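Long-range contacts in 2-(3-amino-3-carboxypropyl)histidine synthase (Pyrococcus horikoshii, PDB 3LZD), which uses a [4Fe-4S] cluster to move a 3-amino-3-carboxypropyl group from S-adenosyl-L-methionine to a histidine of elongation factor 2, the first step of diphthamide biosynthesis: residues A[58-63]-A[84-89]; A[51-56]-A[107-112]. All coordinates share one frame; numbering follows the deposited sequence.

Contact 1. Residues A[58-63]-A[84-89]; sequences VLIQSP and VFLHGE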
loop_
_atom_site.group_PDB
_atom_site.type_symbol
_atom_site.label_atom_id
_atom_site.label_comp_id
_atom_site.label_asym_id
_atom_site.label_seq_id
_atom_site.Cartn_x
_atom_site.Cartn_y
_atom_site.Cartn_z
ATOM N N VAL A 58 1.525 4.461 21.204
ATOM C CA VAL A 58 1.845 3.211 20.521
ATOM C C VAL A 58 0.946 2.915 19.320
ATOM O O VAL A 58 -0.214 3.322 19.282
ATOM C CB VAL A 58 1.782 2.019 21.519
ATOM C CG1 VAL A 58 0.345 1.759 21.929
ATOM C CG2 VAL A 58 2.405 0.776 20.899
ATOM N N LEU A 59 1.510 2.219 18.335
ATOM C CA LEU A 59 0.783 1.830 17.131
ATOM C C LEU A 59 0.524 0.324 17.217
ATOM O O LEU A 59 1.424 -0.446 17.555
ATOM C CB LEU A 59 1.621 2.126 15.886
ATOM C CG LEU A 59 0.979 1.727 14.548
ATOM C CD1 LEU A 59 -0.223 2.634 14.254
ATOM C CD2 LEU A 59 2.016 1.825 13.426
ATOM N N ILE A 60 -0.694 -0.101 16.903
ATOM C CA ILE A 60 -1.017 -1.523 16.968
ATOM C C ILE A 60 -1.373 -2.107 15.605
ATOM O O ILE A 60 -2.333 -1.652 14.983
ATOM C CB ILE A 60 -2.237 -1.780 17.883
ATOM C CG1 ILE A 60 -1.980 -1.220 19.285
ATOM C CG2 ILE A 60 -2.515 -3.284 17.965
ATOM C CD1 ILE A 60 -3.122 -1.494 20.264
ATOM N N GLN A 61 -0.620 -3.091 15.122
ATOM C CA GLN A 61 -1.011 -3.695 13.851
ATOM C C GLN A 61 -1.694 -5.022 14.137
ATOM O O GLN A 61 -1.462 -5.632 15.176
ATOM C CB GLN A 61 0.167 -3.891 12.871
ATOM C CG GLN A 61 1.522 -4.024 13.436
ATOM C CD GLN A 61 2.594 -4.149 12.354
ATOM O OE1 GLN A 61 3.774 -4.125 12.656
ATOM N NE2 GLN A 61 2.181 -4.301 11.096
ATOM N N SER A 62 -2.554 -5.465 13.230
ATOM C CA SER A 62 -3.259 -6.722 13.444
ATOM C C SER A 62 -3.650 -7.422 12.143
ATOM O O SER A 62 -3.860 -6.779 11.118
ATOM C CB SER A 62 -4.537 -6.457 14.233
ATOM O OG SER A 62 -5.317 -5.501 13.528
ATOM N N PRO A 63 -3.741 -8.756 12.174
ATOM C CA PRO A 63 -4.129 -9.535 10.990
ATOM C C PRO A 63 -5.651 -9.488 10.933
ATOM O O PRO A 63 -6.290 -9.040 11.885
ATOM C CB PRO A 63 -3.610 -10.941 11.306
ATOM C CG PRO A 63 -3.800 -11.021 12.797
ATOM C CD PRO A 63 -3.289 -9.642 13.263
ATOM N N VAL A 84 -3.119 5.583 21.838
ATOM C CA VAL A 84 -3.057 4.449 20.930
ATOM C C VAL A 84 -3.613 4.730 19.535
ATOM O O VAL A 84 -4.688 5.311 19.394
ATOM C CB VAL A 84 -3.833 3.257 21.531
ATOM C CG1 VAL A 84 -3.772 2.049 20.597
ATOM C CG2 VAL A 84 -3.257 2.920 22.899
ATOM N N PHE A 85 -2.852 4.324 18.519
ATOM C CA PHE A 85 -3.241 4.453 17.114
ATOM C C PHE A 85 -3.346 3.010 16.578
ATOM O O PHE A 85 -2.558 2.139 16.962
ATOM C CB PHE A 85 -2.159 5.160 16.276
ATOM C CG PHE A 85 -1.903 6.605 16.645
ATOM C CD1 PHE A 85 -0.792 7.262 16.122
ATOM C CD2 PHE A 85 -2.738 7.297 17.517
ATOM C CE1 PHE A 85 -0.501 8.588 16.463
ATOM C CE2 PHE A 85 -2.456 8.628 17.865
ATOM C CZ PHE A 85 -1.328 9.269 17.333
ATOM N N LEU A 86 -4.313 2.759 15.703
ATOM C CA LEU A 86 -4.447 1.448 15.089
ATOM C C LEU A 86 -3.876 1.566 13.689
ATOM O O LEU A 86 -4.116 2.566 12.999
ATOM C CB LEU A 86 -5.905 1.036 14.960
ATOM C CG LEU A 86 -6.616 0.753 16.262
ATOM C CD1 LEU A 86 -7.972 0.164 15.947
ATOM C CD2 LEU A 86 -5.747 -0.216 17.118
ATOM N N HIS A 87 -3.108 0.570 13.264
ATOM C CA HIS A 87 -2.573 0.611 11.907
ATOM C C HIS A 87 -3.726 0.089 11.046
ATOM O O HIS A 87 -4.231 -1.003 11.285
ATOM C CB HIS A 87 -1.345 -0.288 11.770
ATOM C CG HIS A 87 -0.619 -0.110 10.475
ATOM N ND1 HIS A 87 -0.045 -1.159 9.792
ATOM C CD2 HIS A 87 -0.362 1.002 9.745
ATOM C CE1 HIS A 87 0.535 -0.702 8.696
ATOM N NE2 HIS A 87 0.356 0.607 8.644
ATOM N N GLY A 88 -4.147 0.881 10.063
ATOM C CA GLY A 88 -5.264 0.498 9.215
ATOM C C GLY A 88 -5.026 -0.583 8.172
ATOM O O GLY A 88 -5.982 -1.212 7.694
ATOM N N GLU A 89 -3.771 -0.792 7.796
ATOM C CA GLU A 89 -3.456 -1.814 6.815
ATOM C C GLU A 89 -3.765 -3.176 7.447
ATOM O O GLU A 89 -3.829 -3.304 8.670
ATOM C CB GLU A 89 -1.967 -1.750 6.433
ATOM C CG GLU A 89 -1.481 -0.391 5.908
ATOM C CD GLU A 89 -2.219 0.057 4.659
ATOM O OE1 GLU A 89 -2.503 -0.798 3.786
ATOM O OE2 GLU A 89 -2.507 1.268 4.539
HETATM O O HOH W 1 -4.470 -2.720 13.765
HETATM O O HOH W 2 -2.400 -3.841 11.013
#
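Ile-60 O is gripped twice where the two parallel strands begin to part. His-87 N donates to it over 2.9 Å from above the carbonyl plane, 37° out of it, and a water donates over 2.7 Å. The same water donates to His-87 O and accepts from Ser-62 OG, bridging the strands just past their last direct bond, and a second water accepts from Ser-62 N and donates to Glu-89 O. Earlier in the ladder, Phe-85 N meets Val-58 O and Ile-60 N meets Phe-85 O, the regular zigzag of a right-handed beta-alpha-beta unit whose crossover is helix 67-78. Towards that helix, Ile-60 stretches its CD1 across Val-84 to touch CG1 at 3.6 Å, while Leu-86 CD2 rests against Ile-60 CB. On the other face, Leu-59 swings CG anti to the backbone N (chi1 179°), which brings CD1 back over the neighbouring strand to Phe-85 CB at 3.8 Å and to His-87 N. The side chains of Gln-61 and His-87 run alongside each other, amide and ring planes 85° apart; Gln-61 OE1 accepts from Ala-98 N and His-112 ND1. His-87 ND1 is buried without a polar partner, and Glu-89 reaches Asn-303 of the second subunit. Water and the Gln-61 amide, its side chain about 11 Å from the iron-sulphur cluster, thus probably tie the parting strand ends to their surroundings.

Contact 2. Residues A[51-56]-A[107-112]; sequences KRIGAK and CDALIH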
loop_
_atom_site.group_PDB
_atom_site.type_symbol
_atom_site.label_atom_id
_atom_site.label_comp_id
_atom_site.label_asym_id
_atom_site.label_seq_id
_atom_site.Cartn_x
_atom_site.Cartn_y
_atom_site.Cartn_z
ATOM N N LYS A 51 4.732 0.316 30.278
ATOM C CA LYS A 51 5.002 1.251 31.377
ATOM C C LYS A 51 6.483 1.188 31.718
ATOM O O LYS A 51 7.089 2.193 32.098
ATOM C CB LYS A 51 4.201 0.891 32.634
ATOM C CG LYS A 51 2.693 1.112 32.559
ATOM C CD LYS A 51 2.318 2.594 32.551
ATOM C CE LYS A 51 0.844 2.777 32.901
ATOM N NZ LYS A 51 0.364 4.191 32.750
ATOM N N ARG A 52 7.056 -0.001 31.566
ATOM C CA ARG A 52 8.465 -0.236 31.854
ATOM C C ARG A 52 9.402 0.536 30.930
ATOM O O ARG A 52 10.478 0.955 31.350
ATOM C CB ARG A 52 8.777 -1.731 31.766
ATOM C CG ARG A 52 10.189 -2.111 32.199
ATOM C CD ARG A 52 10.398 -3.626 32.138
ATOM N NE ARG A 52 10.245 -4.132 30.778
ATOM C CZ ARG A 52 11.040 -3.804 29.763
ATOM N NH1 ARG A 52 10.822 -4.307 28.551
ATOM N NH2 ARG A 52 12.062 -2.980 29.963
ATOM N N ILE A 53 9.026 0.728 29.671
ATOM C CA ILE A 53 9.915 1.482 28.795
ATOM C C ILE A 53 9.449 2.920 28.640
ATOM O O ILE A 53 9.983 3.664 27.820
ATOM C CB ILE A 53 10.052 0.830 27.403
ATOM C CG1 ILE A 53 8.678 0.716 26.735
ATOM C CG2 ILE A 53 10.720 -0.537 27.541
ATOM C CD1 ILE A 53 8.719 0.064 25.361
ATOM N N GLY A 54 8.454 3.307 29.434
ATOM C CA GLY A 54 7.942 4.668 29.379
ATOM C C GLY A 54 7.246 5.093 28.092
ATOM O O GLY A 54 7.292 6.265 27.701
ATOM N N ALA A 55 6.577 4.156 27.433
ATOM C CA ALA A 55 5.891 4.471 26.188
ATOM C C ALA A 55 4.616 5.270 26.432
ATOM O O ALA A 55 3.821 4.944 27.317
ATOM C CB ALA A 55 5.569 3.175 25.422
ATOM N N LYS A 56 4.429 6.318 25.637
ATOM C CA LYS A 56 3.254 7.170 25.746
ATOM C C LYS A 56 2.315 7.060 24.546
ATOM O O LYS A 56 1.110 7.272 24.673
ATOM C CB LYS A 56 3.680 8.633 25.898
ATOM C CG LYS A 56 3.666 9.157 27.328
ATOM C CD LYS A 56 4.778 8.570 28.177
ATOM C CE LYS A 56 4.795 9.233 29.548
ATOM N NZ LYS A 56 5.857 8.689 30.435
ATOM N N CYS A 107 5.057 7.396 17.285
ATOM C CA CYS A 107 4.749 6.414 18.312
ATOM C C CYS A 107 6.096 5.967 18.850
ATOM O O CYS A 107 7.060 5.802 18.089
ATOM C CB CYS A 107 3.994 5.218 17.730
ATOM S SG CYS A 107 2.344 5.627 17.182
ATOM N N ASP A 108 6.182 5.781 20.159
ATOM C CA ASP A 108 7.436 5.356 20.741
ATOM C C ASP A 108 7.514 3.837 20.813
ATOM O O ASP A 108 8.513 3.282 21.247
ATOM C CB ASP A 108 7.608 5.991 22.120
ATOM C CG ASP A 108 6.340 5.953 22.933
ATOM O OD1 ASP A 108 6.176 6.815 23.824
ATOM O OD2 ASP A 108 5.511 5.056 22.679
ATOM N N ALA A 109 6.461 3.161 20.374
ATOM C CA ALA A 109 6.464 1.699 20.391
ATOM C C ALA A 109 5.412 1.126 19.450
ATOM O O ALA A 109 4.461 1.810 19.052
ATOM C CB ALA A 109 6.237 1.180 21.819
ATOM N N LEU A 110 5.597 -0.142 19.105
ATOM C CA LEU A 110 4.704 -0.840 18.191
ATOM C C LEU A 110 4.210 -2.147 18.828
ATOM O O LEU A 110 4.984 -2.865 19.465
ATOM C CB LEU A 110 5.485 -1.177 16.914
ATOM C CG LEU A 110 4.857 -1.434 15.532
ATOM C CD1 LEU A 110 5.520 -2.665 14.937
ATOM C CD2 LEU A 110 3.350 -1.597 15.596
ATOM N N ILE A 111 2.927 -2.446 18.682
ATOM C CA ILE A 111 2.409 -3.711 19.183
ATOM C C ILE A 111 2.041 -4.483 17.920
ATOM O O ILE A 111 1.261 -4.006 17.103
ATOM C CB ILE A 111 1.153 -3.540 20.060
ATOM C CG1 ILE A 111 1.502 -2.743 21.316
ATOM C CG2 ILE A 111 0.624 -4.921 20.487
ATOM C CD1 ILE A 111 0.317 -2.557 22.263
ATOM N N HIS A 112 2.628 -5.662 17.750
ATOM C CA HIS A 112 2.368 -6.473 16.563
ATOM C C HIS A 112 1.536 -7.693 16.960
ATOM O O HIS A 112 2.061 -8.657 17.522
ATOM C CB HIS A 112 3.692 -6.916 15.947
ATOM C CG HIS A 112 3.532 -7.687 14.675
ATOM N ND1 HIS A 112 3.543 -7.087 13.435
ATOM C CD2 HIS A 112 3.318 -9.006 14.454
ATOM C CE1 HIS A 112 3.342 -8.003 12.504
ATOM N NE2 HIS A 112 3.201 -9.176 13.096
#
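Asp-108 reaches across to the turn after helix 43-52 and takes the backbone N-H of Lys-56 on OD1, a short bond of 2.6 Å that is almost perfectly straight at 178°. The donor arrives on the syn side of the carboxylate, 16° out of its plane. Asp-108 has chi1 43°, which sets CG between the backbone N and the carbonyl carbon, and from there the carboxylate lies against Ala-55, with OD2 3.3 Å from CB. OD2 also accepts from Arg-57 N, so the two oxygens hold successive backbone amides. These amides follow a Schellman motif: Gly-54, at positive phi, is its C-prime residue, with Gly-54 N bonded to Lys-51 O and Ala-55 N to Leu-50 O, and the chain then turns into strand 57-61. An asparagine in place of Asp-108 would probably leave one of the amides of Lys-56 and Arg-57 without its acceptor, since only one oxygen would remain. Beside the polar grip, Ala-109 CB packs on Ala-55 CB at 4.2 Å, and Ile-53 brings CD1 to the same Ala-109 methyl more loosely. The Lys-56 chain bends and carries its amine away, leaving NZ 6.9 Å from Asp-108 OD1.

In the fold
From the N terminus the chain runs through helix 43-52 and turns through 51-56 straight into strand 57-61, so the first halves of both contacts follow each other directly. Contact 1 then closes the smaller loop, with helix 67-78 as its crossover to strand 83-87, an edge strand of the sheet within this chain; a strand of the second subunit continues the sheet beyond it. Helix 99-104 follows, and contact 2 closes the larger loop at the entry to strand 109-114, with contact 1 nested inside. That strand lies on the other side of 57-61, where Leu-59 O and Ile-111 N stand 2.7 Å apart, a probable hydrogen bond directly joining the two contacts.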